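Local coordinates for chemotaxis signal transduction protein (Thermoanaerobacter tengcongensis, PDB 2QDL) that probably acts as the CheW scaffold of bacterial chemotaxis, coupling transmembrane chemoreceptors to the histidine kinase CheA, at residues T41-T46 / E51-L56; E126-A129 / K134-I137; D65-K68 / G73-G76. All blocks are in the same frame, centred on the assembly; numbering follows the deposited sequence.

Contact 1 (T41-T46 / E51-L56)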
loop_
_atom_site.group_PDB
_atom_site.type_symbol
_atom_site.label_atom_id
_atom_site.label_comp_id
_atom_site.label_asym_id
_atom_site.label_seq_id
_atom_site.Cartn_x
_atom_site.Cartn_y
_atom_site.Cartn_z
ATOM N N THR A 41 -12.033 -12.951 5.100
ATOM C CA THR A 41 -12.152 -14.344 5.455
ATOM C C THR A 41 -10.756 -14.918 5.492
ATOM O O THR A 41 -10.040 -14.924 4.483
ATOM C CB THR A 41 -13.057 -15.130 4.470
ATOM O OG1 THR A 41 -14.308 -14.445 4.325
ATOM C CG2 THR A 41 -13.318 -16.550 4.992
ATOM N N LYS A 42 -10.375 -15.392 6.670
ATOM C CA LYS A 42 -9.066 -15.973 6.861
ATOM C C LYS A 42 -8.970 -17.284 6.094
ATOM O O LYS A 42 -9.902 -18.091 6.102
ATOM C CB LYS A 42 -8.772 -16.182 8.348
ATOM C CG LYS A 42 -8.791 -14.874 9.164
ATOM C CD LYS A 42 -8.510 -15.149 10.642
ATOM C CE LYS A 42 -8.338 -13.858 11.433
ATOM N NZ LYS A 42 -7.889 -14.162 12.831
ATOM N N ILE A 43 -7.841 -17.475 5.429
ATOM C CA ILE A 43 -7.594 -18.674 4.639
ATOM C C ILE A 43 -6.538 -19.551 5.330
ATOM O O ILE A 43 -5.425 -19.070 5.581
ATOM C CB ILE A 43 -7.112 -18.311 3.229
ATOM C CG1 ILE A 43 -8.098 -17.352 2.539
ATOM C CG2 ILE A 43 -6.820 -19.586 2.400
ATOM C CD1 ILE A 43 -9.537 -17.854 2.366
ATOM N N PRO A 44 -6.875 -20.837 5.618
ATOM C CA PRO A 44 -5.944 -21.745 6.310
ATOM C C PRO A 44 -4.655 -21.929 5.520
ATOM O O PRO A 44 -4.660 -21.810 4.301
ATOM C CB PRO A 44 -6.713 -23.080 6.369
ATOM C CG PRO A 44 -8.172 -22.721 6.193
ATOM C CD PRO A 44 -8.148 -21.508 5.277
ATOM N N GLU A 45 -3.555 -22.203 6.219
ATOM C CA GLU A 45 -2.274 -22.561 5.585
ATOM C C GLU A 45 -1.615 -21.436 4.810
ATOM O O GLU A 45 -0.826 -21.692 3.902
ATOM C CB GLU A 45 -2.425 -23.781 4.658
ATOM C CG GLU A 45 -3.262 -24.939 5.207
ATOM C CD GLU A 45 -2.469 -25.847 6.120
ATOM O OE1 GLU A 45 -2.018 -26.930 5.649
ATOM O OE2 GLU A 45 -2.293 -25.475 7.310
ATOM N N THR A 46 -1.937 -20.185 5.142
ATOM C CA THR A 46 -1.248 -19.041 4.528
ATOM C C THR A 46 -0.336 -18.357 5.547
ATOM O O THR A 46 -0.566 -18.466 6.755
ATOM C CB THR A 46 -2.236 -17.990 3.944
ATOM O OG1 THR A 46 -3.088 -17.478 4.975
ATOM C CG2 THR A 46 -3.063 -18.581 2.849
ATOM N N GLU A 51 -3.798 -11.745 5.530
ATOM C CA GLU A 51 -4.917 -11.733 6.458
ATOM C C GLU A 51 -6.033 -12.636 5.975
ATOM O O GLU A 51 -6.763 -13.215 6.779
ATOM C CB GLU A 51 -5.455 -10.308 6.650
ATOM C CG GLU A 51 -6.432 -10.195 7.833
ATOM C CD GLU A 51 -5.773 -10.548 9.174
ATOM O OE1 GLU A 51 -4.546 -10.334 9.306
ATOM O OE2 GLU A 51 -6.491 -11.022 10.086
ATOM N N GLY A 52 -6.195 -12.717 4.651
ATOM C CA GLY A 52 -7.255 -13.508 4.078
ATOM C C GLY A 52 -7.746 -12.990 2.764
ATOM O O GLY A 52 -7.002 -12.391 1.999
ATOM N N ILE A 53 -9.017 -13.218 2.500
ATOM C CA ILE A 53 -9.572 -12.785 1.261
ATOM C C ILE A 53 -10.865 -12.026 1.451
ATOM O O ILE A 53 -11.561 -12.195 2.447
ATOM C CB ILE A 53 -9.727 -13.977 0.242
ATOM C CG1 ILE A 53 -8.357 -14.462 -0.224
ATOM C CG2 ILE A 53 -10.444 -13.522 -0.998
ATOM C CD1 ILE A 53 -8.411 -15.778 -0.957
ATOM N N ILE A 54 -11.157 -11.162 0.489
ATOM C CA ILE A 54 -12.463 -10.515 0.388
ATOM C C ILE A 54 -13.133 -10.896 -0.947
ATOM O O ILE A 54 -12.480 -11.206 -1.950
ATOM C CB ILE A 54 -12.390 -8.962 0.554
ATOM C CG1 ILE A 54 -11.425 -8.335 -0.474
ATOM C CG2 ILE A 54 -12.032 -8.591 2.008
ATOM C CD1 ILE A 54 -11.628 -6.840 -0.659
ATOM N N ASN A 55 -14.454 -10.898 -0.924
ATOM C CA ASN A 55 -15.238 -11.121 -2.110
ATOM C C ASN A 55 -15.730 -9.769 -2.565
ATOM O O ASN A 55 -16.651 -9.204 -1.958
ATOM C CB ASN A 55 -16.425 -12.040 -1.807
ATOM C CG ASN A 55 -17.390 -12.124 -2.964
ATOM O OD1 ASN A 55 -17.095 -11.669 -4.041
ATOM N ND2 ASN A 55 -18.543 -12.713 -2.737
ATOM N N LEU A 56 -15.102 -9.228 -3.595
ATOM C CA LEU A 56 -15.466 -7.887 -4.044
ATOM C C LEU A 56 -16.142 -7.985 -5.396
ATOM O O LEU A 56 -15.489 -8.290 -6.371
ATOM C CB LEU A 56 -14.239 -6.966 -4.098
ATOM C CG LEU A 56 -14.523 -5.531 -4.543
ATOM C CD1 LEU A 56 -15.495 -4.850 -3.581
ATOM C CD2 LEU A 56 -13.241 -4.719 -4.681
#
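Thr41 and Ile53 join the loop 41-46 to the strand 51-56 by a pair of reciprocal backbone hydrogen bonds, Thr41 N to Ile53 O and Ile53 N to Thr41 O, each 2.8 Å long. They make a single antiparallel hydrogen-bonded bridge. The side chains then divide between two places. At one, Ile43 CG1 lies 3.8 Å from Ile53 CD1, the two branched chains meeting at a slant. In Ile43, CG1 stands anti to the carbonyl carbon (chi1 -55°), which brings this branch, rather than CG2, against the strand. At the other, Lys42 and Glu51 run alongside each other in the same direction: Lys42 CG rests 3.5 Å from Glu51 O, and CE is 3.6 Å from Glu51 OE2. The charged atoms stay apart, Lys42 NZ being 4.4 Å from Glu51 OE2, so the pair is at most a loose electrostatic attraction; the salt bridge of Glu51 goes through OE1 to Lys68. Gly52 lies between the two places with its CA 3.2 Å from Thr41 O, a CH...O approach. A side chain here would strike that oxygen, and its backbone angles (150°/-149°) by themselves call for glycine. Glu51 and Gly52 together face Val63 on the adjoining strand 59-65, the signature of a classic beta bulge at the edge of the CheW beta-barrel sheet.

Contact 2 (E126-A129 / K134-I137)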
loop_
_atom_site.group_PDB
_atom_site.type_symbol
_atom_site.label_atom_id
_atom_site.label_comp_id
_atom_site.label_asym_id
_atom_site.label_seq_id
_atom_site.Cartn_x
_atom_site.Cartn_y
_atom_site.Cartn_z
ATOM N N GLU A 126 9.641 2.125 -2.623
ATOM C CA GLU A 126 9.915 2.717 -3.948
ATOM C C GLU A 126 10.821 3.952 -3.798
ATOM O O GLU A 126 11.799 4.132 -4.530
ATOM C CB GLU A 126 8.613 3.100 -4.664
ATOM C CG GLU A 126 8.829 3.943 -5.947
ATOM C CD GLU A 126 7.540 4.242 -6.660
ATOM O OE1 GLU A 126 6.773 3.283 -6.938
ATOM O OE2 GLU A 126 7.277 5.436 -6.927
ATOM N N GLY A 127 10.478 4.816 -2.847
ATOM C CA GLY A 127 11.241 6.019 -2.634
ATOM C C GLY A 127 10.755 6.663 -1.360
ATOM O O GLY A 127 9.798 6.195 -0.740
ATOM N N ILE A 128 11.429 7.735 -0.969
ATOM C CA ILE A 128 11.069 8.440 0.246
ATOM C C ILE A 128 10.753 9.893 -0.103
ATOM O O ILE A 128 11.589 10.602 -0.645
ATOM C CB ILE A 128 12.199 8.377 1.330
ATOM C CG1 ILE A 128 12.814 6.956 1.410
ATOM C CG2 ILE A 128 11.697 9.007 2.654
ATOM C CD1 ILE A 128 12.990 6.371 2.784
ATOM N N ALA A 129 9.539 10.291 0.222
ATOM C CA ALA A 129 9.050 11.640 0.047
ATOM C C ALA A 129 9.008 12.323 1.412
ATOM O O ALA A 129 9.048 11.679 2.463
ATOM C CB ALA A 129 7.661 11.602 -0.589
ATOM N N LYS A 134 7.290 15.555 7.956
ATOM C CA LYS A 134 7.089 14.108 7.982
ATOM C C LYS A 134 7.913 13.398 6.904
ATOM O O LYS A 134 8.246 13.984 5.853
ATOM C CB LYS A 134 5.601 13.784 7.750
ATOM C CG LYS A 134 4.623 14.394 8.759
ATOM C CD LYS A 134 4.511 13.570 10.043
ATOM C CE LYS A 134 3.308 14.006 10.853
ATOM N NZ LYS A 134 3.609 15.239 11.628
ATOM N N MET A 135 8.238 12.136 7.181
ATOM C CA MET A 135 8.802 11.234 6.175
ATOM C C MET A 135 7.666 10.375 5.645
ATOM O O MET A 135 6.863 9.824 6.426
ATOM C CB MET A 135 9.912 10.366 6.776
ATOM C CG MET A 135 10.236 9.106 5.964
ATOM S SD MET A 135 11.549 8.066 6.637
ATOM C CE MET A 135 13.034 9.062 6.303
ATOM N N ILE A 136 7.550 10.298 4.325
ATOM C CA ILE A 136 6.583 9.390 3.743
ATOM C C ILE A 136 7.289 8.410 2.827
ATOM O O ILE A 136 7.784 8.781 1.781
ATOM C CB ILE A 136 5.467 10.099 2.971
ATOM C CG1 ILE A 136 4.933 11.294 3.758
ATOM C CG2 ILE A 136 4.336 9.092 2.648
ATOM C CD1 ILE A 136 3.840 12.033 3.041
ATOM N N ILE A 137 7.273 7.146 3.223
ATOM C CA ILE A 137 7.757 6.064 2.396
ATOM C C ILE A 137 6.694 5.700 1.404
ATOM O O ILE A 137 5.569 5.395 1.777
ATOM C CB ILE A 137 8.152 4.817 3.232
ATOM C CG1 ILE A 137 9.495 5.086 3.910
ATOM C CG2 ILE A 137 8.209 3.563 2.353
ATOM C CD1 ILE A 137 9.777 4.226 5.049
#
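Ile128 forms the apolar centre, reaching two residues of the strand 134-137 with two different branches. Ile128 CG2 sits 3.6 Å from Met135 CG, and the methionine, bent at its last torsion, folds round so that Met135 CE also approaches the same methyl, at 3.9 Å. Ile128 CD1 ends the other branch, 3.9 Å from Ile137 CG1; these two isoleucines lie side by side and point the same way, as expected of a non-hydrogen-bonded antiparallel pair, with CA atoms 4.6 Å apart. Thr118 and Thr119 of a nearby loop touch this group as well. On the other face Ala129 and Ile136 are paired more loosely, CB to CB 4.4 Å, and here Ile106 and Ile104 of the strand 91-106 pack against them. Outward from these side chains comes the polar backbone. Ala129 and Ile136 exchange hydrogen bonds in both directions: Ala129 N to Ile136 O and Ile136 N to Ala129 O are both 2.8 Å, with N-H...O angles of 161° and 170°. The short strand axes run at 150° to each other, and at the start of the hairpin Glu126 and Gly127 both face Ile138 in a classic beta bulge. The chemistry is therefore divided: paired amides fix the register, while the side-chain contacts between the two segments are apolar on both faces, which implies a hairpin held by sheet bonding and burial, without ion pairs between its two segments.

Contact 3 (D65-K68 / G73-G76)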
loop_
_atom_site.group_PDB
_atom_site.type_symbol
_atom_site.label_atom_id
_atom_site.label_comp_id
_atom_site.label_asym_id
_atom_site.label_seq_id
_atom_site.Cartn_x
_atom_site.Cartn_y
_atom_site.Cartn_z
ATOM N N ASP A 65 -1.924 -7.769 5.403
ATOM C CA ASP A 65 -1.737 -6.893 6.529
ATOM C C ASP A 65 -0.307 -6.392 6.424
ATOM O O ASP A 65 0.633 -7.165 6.618
ATOM C CB ASP A 65 -2.038 -7.617 7.868
ATOM C CG ASP A 65 -1.845 -6.689 9.098
ATOM O OD1 ASP A 65 -0.820 -5.968 9.156
ATOM O OD2 ASP A 65 -2.682 -6.701 10.009
ATOM N N LEU A 66 -0.150 -5.113 6.050
ATOM C CA LEU A 66 1.174 -4.476 5.854
ATOM C C LEU A 66 2.029 -4.420 7.117
ATOM O O LEU A 66 3.248 -4.540 7.040
ATOM C CB LEU A 66 1.032 -3.056 5.263
ATOM C CG LEU A 66 0.365 -2.935 3.888
ATOM C CD1 LEU A 66 0.261 -1.464 3.475
ATOM C CD2 LEU A 66 1.130 -3.750 2.814
ATOM N N LYS A 67 1.409 -4.220 8.276
ATOM C CA LYS A 67 2.149 -4.210 9.550
ATOM C C LYS A 67 2.822 -5.544 9.805
ATOM O O LYS A 67 3.977 -5.568 10.230
ATOM C CB LYS A 67 1.245 -3.864 10.717
ATOM C CG LYS A 67 0.681 -2.439 10.687
ATOM C CD LYS A 67 -0.347 -2.300 11.790
ATOM C CE LYS A 67 -1.311 -1.188 11.474
ATOM N NZ LYS A 67 -2.479 -1.158 12.398
ATOM N N LYS A 68 2.119 -6.640 9.492
ATOM C CA LYS A 68 2.669 -7.988 9.624
ATOM C C LYS A 68 3.722 -8.267 8.549
ATOM O O LYS A 68 4.754 -8.916 8.812
ATOM C CB LYS A 68 1.557 -9.027 9.549
ATOM C CG LYS A 68 0.514 -8.867 10.605
ATOM C CD LYS A 68 -0.512 -10.022 10.544
ATOM C CE LYS A 68 -1.621 -9.762 11.516
ATOM N NZ LYS A 68 -2.609 -10.835 11.433
ATOM N N GLY A 73 4.452 -2.236 14.658
ATOM C CA GLY A 73 3.587 -2.455 15.810
ATOM C C GLY A 73 2.131 -2.604 15.412
ATOM O O GLY A 73 1.619 -1.858 14.554
ATOM N N LYS A 74 1.444 -3.557 16.051
ATOM C CA LYS A 74 0.057 -3.870 15.677
ATOM C C LYS A 74 -0.930 -2.964 16.382
ATOM O O LYS A 74 -1.802 -3.435 17.117
ATOM C CB LYS A 74 -0.265 -5.356 15.929
ATOM C CG LYS A 74 0.735 -6.352 15.275
ATOM C CD LYS A 74 1.001 -6.030 13.795
ATOM C CE LYS A 74 2.042 -6.962 13.181
ATOM N NZ LYS A 74 3.431 -6.767 13.687
ATOM N N ARG A 75 -0.787 -1.651 16.156
ATOM C CA ARG A 75 -1.709 -0.659 16.747
ATOM C C ARG A 75 -2.225 0.250 15.636
ATOM O O ARG A 75 -1.583 0.386 14.610
ATOM C CB ARG A 75 -0.998 0.203 17.803
ATOM C CG ARG A 75 -0.065 -0.584 18.719
ATOM C CD ARG A 75 0.713 0.297 19.674
ATOM N NE ARG A 75 1.797 1.014 19.010
ATOM C CZ ARG A 75 2.984 0.488 18.708
ATOM N NH1 ARG A 75 3.253 -0.775 18.984
ATOM N NH2 ARG A 75 3.916 1.235 18.129
ATOM N N GLY A 76 -3.377 0.873 15.863
ATOM C CA GLY A 76 -3.860 1.960 14.988
ATOM C C GLY A 76 -5.176 1.621 14.312
ATOM O O GLY A 76 -5.795 2.472 13.687
#
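Lys67, although a lysine, is buried, and it spans from the helix to the loop 73-76 to place its ammonium on a backbone oxygen: NZ lies 2.8 Å from Arg75 O. The approach is far from the usual carbonyl direction, the donor standing 63° out of the carbonyl plane. An extended chain beyond CG carries it there, and on the way Lys67 CD passes 3.4 Å from Gly73 O. NZ also makes a salt bridge to Asp98, so a buried charge has both a carboxylate and a carbonyl as partners. Replacing Lys67 by an alanine removes the ammonium, and is likely to leave Asp98 without this counter-charge and Arg75 O without this donor, weakening the tie between helix and loop. The helix 66-70 follows directly on the strand 59-65, and Asp65 is its N-cap: OD1 accepts from Lys68 N at 3.0 Å, met from above the carboxylate plane. The loop that doubles back against this helix contains an inverse gamma turn centred on Lys74. The chain of Lys74 bends at chi2 (-49°) and again at chi4, laying Lys74 CD 3.8 Å from Lys67 CB and Lys74 CE 3.5 Å from Lys68 CG; Lys68 and Lys74 cross at about a right angle. Lys74 NZ is hydrogen-bonded to Ile72 O.

Overall arrangement
Along the chain the order is contact 1, contact 3, contact 2, each closing before the next opens, and all lie within the CheW-like domain. Contacts 1 and 2 sit on opposite sides of the chain's centre, their own centres 30 Å apart, yet both reach the same mixed sheet, through strand 50-56 and the hairpin of strands 125-131 and 134-139. Contact 3, on helix 66-70, has its centre about 17 Å from that of contact 1 and 18 Å from that of contact 2. It touches contact 1 directly, through the Glu51-Lys68 salt bridge, but stays about 9 Å from contact 2 at the nearest atoms. Thus a sheet links contacts 1 and 2, an ion pair 1 and 3.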